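Peptidyl-prolyl cis-trans isomerase FKBP13, chloroplastic (Arabidopsis thaliana, PDB 1U79) catalyses the cis-trans isomerization of peptidyl-proline bonds in the chloroplast thylakoid lumen and regulates accumulation of the Rieske protein of photosynthetic electron transport. Local coordinates at residues G13-A27 / I80-P94. Sequence-based numbering, arbitrary orientation.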
loop_
_atom_site.group_PDB
_atom_site.type_symbol
_atom_site.label_atom_id
_atom_site.label_comp_id
_atom_site.label_asym_id
_atom_site.label_seq_id
_atom_site.Cartn_x
_atom_site.Cartn_y
_atom_site.Cartn_z
ATOM N N GLY A 13 -6.164 2.949 -12.124
ATOM C CA GLY A 13 -5.061 3.867 -11.918
ATOM C C GLY A 13 -4.072 3.302 -10.908
ATOM O O GLY A 13 -2.909 3.692 -10.873
ATOM N N LEU A 14 -4.540 2.390 -10.062
ATOM C CA LEU A 14 -3.667 1.766 -9.077
ATOM C C LEU A 14 -2.629 0.992 -9.880
ATOM O O LEU A 14 -2.984 0.118 -10.680
ATOM C CB LEU A 14 -4.466 0.804 -8.187
ATOM C CG LEU A 14 -3.744 0.130 -7.019
ATOM C CD1 LEU A 14 -3.209 1.181 -6.042
ATOM C CD2 LEU A 14 -4.714 -0.809 -6.308
ATOM N N ALA A 15 -1.353 1.299 -9.676
ATOM C CA ALA A 15 -0.300 0.615 -10.418
ATOM C C ALA A 15 0.655 -0.112 -9.485
ATOM O O ALA A 15 0.796 0.250 -8.315
ATOM C CB ALA A 15 0.461 1.602 -11.275
ATOM N N PHE A 16 1.314 -1.135 -10.007
ATOM C CA PHE A 16 2.228 -1.909 -9.192
ATOM C C PHE A 16 3.363 -2.496 -10.014
ATOM O O PHE A 16 3.322 -2.516 -11.242
ATOM C CB PHE A 16 1.485 -3.081 -8.554
ATOM C CG PHE A 16 1.267 -4.237 -9.509
ATOM C CD1 PHE A 16 0.322 -4.152 -10.523
ATOM C CD2 PHE A 16 2.067 -5.375 -9.437
ATOM C CE1 PHE A 16 0.176 -5.187 -11.462
ATOM C CE2 PHE A 16 1.929 -6.415 -10.373
ATOM C CZ PHE A 16 0.979 -6.312 -11.385
ATOM N N CYS A 17 4.372 -2.977 -9.300
ATOM C CA CYS A 17 5.502 -3.676 -9.891
ATOM C C CYS A 17 5.972 -4.598 -8.778
ATOM O O CYS A 17 6.152 -4.159 -7.642
ATOM C CB CYS A 17 6.633 -2.724 -10.311
ATOM S SG CYS A 17 7.366 -1.738 -8.968
ATOM N N ASP A 18 6.125 -5.881 -9.085
ATOM C CA ASP A 18 6.597 -6.836 -8.095
ATOM C C ASP A 18 8.120 -6.911 -8.141
ATOM O O ASP A 18 8.696 -7.620 -8.971
ATOM C CB ASP A 18 5.987 -8.225 -8.340
ATOM C CG ASP A 18 4.579 -8.349 -7.771
ATOM O OD1 ASP A 18 4.324 -7.773 -6.689
ATOM O OD2 ASP A 18 3.728 -9.023 -8.386
ATOM N N LYS A 19 8.768 -6.163 -7.252
ATOM C CA LYS A 19 10.229 -6.132 -7.178
ATOM C C LYS A 19 10.752 -7.524 -6.842
ATOM O O LYS A 19 11.793 -7.950 -7.336
ATOM C CB LYS A 19 10.674 -5.116 -6.123
ATOM C CG LYS A 19 10.303 -3.678 -6.478
ATOM C CD LYS A 19 10.897 -2.687 -5.490
ATOM C CE LYS A 19 10.978 -1.287 -6.096
ATOM N NZ LYS A 19 11.626 -0.326 -5.163
ATOM N N VAL A 20 10.033 -8.225 -5.978
ATOM C CA VAL A 20 10.394 -9.588 -5.629
ATOM C C VAL A 20 9.100 -10.364 -5.469
ATOM O O VAL A 20 8.267 -10.027 -4.628
ATOM C CB VAL A 20 11.183 -9.680 -4.315
ATOM C CG1 VAL A 20 11.545 -11.141 -4.044
ATOM C CG2 VAL A 20 12.450 -8.829 -4.394
ATOM N N VAL A 21 8.918 -11.387 -6.297
ATOM C CA VAL A 21 7.717 -12.209 -6.230
ATOM C C VAL A 21 7.793 -13.116 -5.005
ATOM O O VAL A 21 8.825 -13.738 -4.759
ATOM C CB VAL A 21 7.584 -13.088 -7.486
ATOM C CG1 VAL A 21 6.350 -13.984 -7.366
ATOM C CG2 VAL A 21 7.522 -12.209 -8.716
ATOM N N GLY A 22 6.704 -13.182 -4.241
ATOM C CA GLY A 22 6.683 -14.011 -3.047
ATOM C C GLY A 22 6.960 -15.475 -3.341
ATOM O O GLY A 22 6.905 -15.905 -4.495
ATOM N N TYR A 23 7.267 -16.236 -2.295
ATOM C CA TYR A 23 7.559 -17.659 -2.426
ATOM C C TYR A 23 6.422 -18.499 -1.851
ATOM O O TYR A 23 6.357 -19.714 -2.074
ATOM C CB TYR A 23 8.871 -17.988 -1.701
ATOM C CG TYR A 23 8.857 -17.624 -0.231
ATOM C CD1 TYR A 23 8.348 -18.501 0.715
ATOM C CD2 TYR A 23 9.310 -16.380 0.203
ATOM C CE1 TYR A 23 8.283 -18.152 2.066
ATOM C CE2 TYR A 23 9.252 -16.018 1.551
ATOM C CZ TYR A 23 8.732 -16.911 2.474
ATOM O OH TYR A 23 8.636 -16.561 3.804
ATOM N N GLY A 24 5.512 -17.844 -1.137
ATOM C CA GLY A 24 4.400 -18.550 -0.528
ATOM C C GLY A 24 3.043 -18.358 -1.187
ATOM O O GLY A 24 2.956 -17.959 -2.350
ATOM N N PRO A 25 1.954 -18.651 -0.460
ATOM C CA PRO A 25 0.590 -18.508 -0.984
ATOM C C PRO A 25 0.156 -17.062 -1.142
ATOM O O PRO A 25 0.721 -16.156 -0.512
ATOM C CB PRO A 25 -0.255 -19.241 0.050
ATOM C CG PRO A 25 0.508 -19.009 1.330
ATOM C CD PRO A 25 1.941 -19.234 0.896
ATOM N N GLU A 26 -0.852 -16.845 -1.980
ATOM C CA GLU A 26 -1.360 -15.498 -2.183
ATOM C C GLU A 26 -2.096 -15.042 -0.926
ATOM O O GLU A 26 -2.484 -15.863 -0.089
ATOM C CB GLU A 26 -2.298 -15.444 -3.404
ATOM C CG GLU A 26 -3.492 -16.380 -3.374
ATOM C CD GLU A 26 -4.332 -16.260 -4.633
ATOM O OE1 GLU A 26 -3.798 -15.798 -5.657
ATOM O OE2 GLU A 26 -5.519 -16.635 -4.610
ATOM N N ALA A 27 -2.245 -13.726 -0.786
ATOM C CA ALA A 27 -2.945 -13.140 0.348
ATOM C C ALA A 27 -4.409 -13.558 0.263
ATOM O O ALA A 27 -4.954 -13.710 -0.828
ATOM C CB ALA A 27 -2.836 -11.608 0.302
ATOM N N ILE A 80 -4.843 -6.356 -11.298
ATOM C CA ILE A 80 -3.858 -6.448 -10.228
ATOM C C ILE A 80 -3.865 -7.808 -9.544
ATOM O O ILE A 80 -4.805 -8.147 -8.827
ATOM C CB ILE A 80 -4.085 -5.363 -9.144
ATOM C CG1 ILE A 80 -3.893 -3.977 -9.756
ATOM C CG2 ILE A 80 -3.108 -5.571 -7.981
ATOM C CD1 ILE A 80 -3.997 -2.840 -8.770
ATOM N N PRO A 81 -2.816 -8.614 -9.769
ATOM C CA PRO A 81 -2.766 -9.927 -9.128
ATOM C C PRO A 81 -2.398 -9.734 -7.666
ATOM O O PRO A 81 -1.791 -8.732 -7.298
ATOM C CB PRO A 81 -1.666 -10.648 -9.899
ATOM C CG PRO A 81 -0.718 -9.540 -10.206
ATOM C CD PRO A 81 -1.631 -8.399 -10.618
ATOM N N PRO A 82 -2.730 -10.707 -6.820
ATOM C CA PRO A 82 -2.434 -10.642 -5.388
ATOM C C PRO A 82 -0.955 -10.752 -5.095
ATOM O O PRO A 82 -0.196 -11.333 -5.876
ATOM C CB PRO A 82 -3.161 -11.862 -4.812
ATOM C CG PRO A 82 -4.049 -12.355 -5.939
ATOM C CD PRO A 82 -3.323 -12.004 -7.178
ATOM N N MET A 83 -0.544 -10.196 -3.962
ATOM C CA MET A 83 0.836 -10.340 -3.546
ATOM C C MET A 83 0.900 -11.750 -2.977
ATOM O O MET A 83 -0.129 -12.312 -2.585
ATOM C CB MET A 83 1.191 -9.347 -2.436
ATOM C CG MET A 83 1.590 -7.977 -2.925
ATOM S SD MET A 83 2.252 -6.997 -1.549
ATOM C CE MET A 83 3.878 -7.673 -1.428
ATOM N N LEU A 84 2.097 -12.328 -2.951
ATOM C CA LEU A 84 2.290 -13.659 -2.408
ATOM C C LEU A 84 3.148 -13.495 -1.172
ATOM O O LEU A 84 3.949 -12.560 -1.091
ATOM C CB LEU A 84 3.026 -14.556 -3.394
ATOM C CG LEU A 84 2.428 -14.683 -4.789
ATOM C CD1 LEU A 84 3.218 -15.736 -5.551
ATOM C CD2 LEU A 84 0.953 -15.048 -4.699
ATOM N N THR A 85 2.973 -14.398 -0.217
ATOM C CA THR A 85 3.731 -14.372 1.026
ATOM C C THR A 85 5.224 -14.255 0.740
ATOM O O THR A 85 5.775 -15.023 -0.053
ATOM C CB THR A 85 3.453 -15.652 1.848
ATOM O OG1 THR A 85 2.114 -15.601 2.342
ATOM C CG2 THR A 85 4.422 -15.792 3.011
ATOM N N GLY A 86 5.869 -13.293 1.397
ATOM C CA GLY A 86 7.295 -13.067 1.224
ATOM C C GLY A 86 7.632 -12.162 0.054
ATOM O O GLY A 86 8.801 -11.976 -0.295
ATOM N N GLY A 87 6.610 -11.589 -0.566
ATOM C CA GLY A 87 6.853 -10.724 -1.703
ATOM C C GLY A 87 7.140 -9.275 -1.352
ATOM O O GLY A 87 6.860 -8.821 -0.236
ATOM N N LYS A 88 7.732 -8.554 -2.298
ATOM C CA LYS A 88 8.004 -7.128 -2.108
ATOM C C LYS A 88 7.414 -6.446 -3.320
ATOM O O LYS A 88 7.803 -6.727 -4.457
ATOM C CB LYS A 88 9.497 -6.830 -2.042
ATOM C CG LYS A 88 9.810 -5.336 -1.941
ATOM C CD LYS A 88 11.311 -5.116 -1.961
ATOM C CE LYS A 88 11.663 -3.648 -1.812
ATOM N NZ LYS A 88 13.132 -3.472 -1.906
ATOM N N ARG A 89 6.474 -5.547 -3.071
ATOM C CA ARG A 89 5.790 -4.856 -4.143
ATOM C C ARG A 89 5.782 -3.350 -3.961
ATOM O O ARG A 89 5.680 -2.844 -2.843
ATOM C CB ARG A 89 4.339 -5.354 -4.225
ATOM C CG ARG A 89 3.456 -4.552 -5.186
ATOM C CD ARG A 89 2.067 -5.166 -5.341
ATOM N NE ARG A 89 2.104 -6.448 -6.046
ATOM C CZ ARG A 89 1.025 -7.144 -6.380
ATOM N NH1 ARG A 89 1.157 -8.297 -7.029
ATOM N NH2 ARG A 89 -0.187 -6.695 -6.055
ATOM N N THR A 90 5.904 -2.634 -5.068
ATOM C CA THR A 90 5.843 -1.189 -5.003
ATOM C C THR A 90 4.461 -0.850 -5.528
ATOM O O THR A 90 4.005 -1.439 -6.513
ATOM C CB THR A 90 6.916 -0.526 -5.886
ATOM O OG1 THR A 90 8.212 -0.884 -5.402
ATOM C CG2 THR A 90 6.782 0.981 -5.838
ATOM N N LEU A 91 3.780 0.070 -4.857
ATOM C CA LEU A 91 2.448 0.473 -5.275
ATOM C C LEU A 91 2.373 1.972 -5.502
ATOM O O LEU A 91 2.916 2.753 -4.712
ATOM C CB LEU A 91 1.404 0.118 -4.206
ATOM C CG LEU A 91 0.992 -1.319 -3.889
ATOM C CD1 LEU A 91 0.014 -1.269 -2.710
ATOM C CD2 LEU A 91 0.328 -1.984 -5.114
ATOM N N ARG A 92 1.700 2.361 -6.583
ATOM C CA ARG A 92 1.473 3.767 -6.906
ATOM C C ARG A 92 -0.033 3.906 -6.768
ATOM O O ARG A 92 -0.795 3.302 -7.535
ATOM C CB ARG A 92 1.904 4.103 -8.331
ATOM C CG ARG A 92 1.687 5.571 -8.683
ATOM C CD ARG A 92 2.609 6.025 -9.826
ATOM N NE ARG A 92 2.418 7.445 -10.142
ATOM C CZ ARG A 92 1.404 7.898 -10.867
ATOM N NH1 ARG A 92 0.519 7.045 -11.345
ATOM N NH2 ARG A 92 1.261 9.188 -11.106
ATOM N N ILE A 93 -0.456 4.716 -5.799
ATOM C CA ILE A 93 -1.874 4.861 -5.494
ATOM C C ILE A 93 -2.452 6.236 -5.772
ATOM O O ILE A 93 -2.051 7.213 -5.155
ATOM C CB ILE A 93 -2.130 4.532 -3.995
ATOM C CG1 ILE A 93 -1.512 3.170 -3.652
ATOM C CG2 ILE A 93 -3.638 4.551 -3.702
ATOM C CD1 ILE A 93 -1.697 2.737 -2.214
ATOM N N PRO A 94 -3.416 6.326 -6.702
ATOM C CA PRO A 94 -4.016 7.628 -7.007
ATOM C C PRO A 94 -4.762 8.066 -5.748
ATOM O O PRO A 94 -5.193 7.225 -4.969
ATOM C CB PRO A 94 -4.978 7.316 -8.155
ATOM C CG PRO A 94 -4.419 6.081 -8.774
ATOM C CD PRO A 94 -3.957 5.275 -7.578
HETATM O O HOH W 1 2.402 -11.482 -6.818
HETATM O O HOH W 2 10.064 -13.721 -2.122
HETATM O O HOH W 3 4.402 -11.574 -4.558
HETATM O O HOH W 4 -0.580 -15.535 2.021
#
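D18 and R89 form a salt bridge between antiparallel strands 15-18 and 88-93. In R89, CB lies 3.5 Å from D18 OD1, and CG and CD continue past the same oxygen. CD also nears F16 CB. The chain then bends at chi3 (-69°), which turns the guanidinium side-on to the carboxylate. NE gives D18 OD1 a nearly straight bond of 2.7 Å (167°). It meets that oxygen on the syn side, somewhat out of the carboxylate plane. NH1 reaches the syn lone pair of D18 OD2 at 3.0 Å. At the far end NH1 and NH2 both bond to P81 O, NH2 at 2.9 Å and nearly in line with the carbonyl. NH2 has a further acceptor in G73 O.

The guanidinium is thus held at its edges, and its faces are covered too. F16 CD2 lies over one and M83 CG over the opposite one. F16 CZ continues onto P81 CD at 3.4 Å. Water 1 links D18 OD2 to P82 O.

On the other face of the strands, C17 SG packs on T90 CB and is disulfide-bonded to C5. T90 OG1 bonds to D122. In the loops after strand 15-18 and before strand 88-93, T85 O accepts from both Y23 N and G24 N, and T85 N bonds to P25 O at 2.9 Å.

K19 and V20 both face K88, a classic beta bulge. A15 and R92, and C17 and T90, are hydrogen-bonded pairs. Through these pairs strand 15-18 adds to strand 88-93, which in turn pairs with strand 119-128 in the curled antiparallel sheet of the FKBP fold.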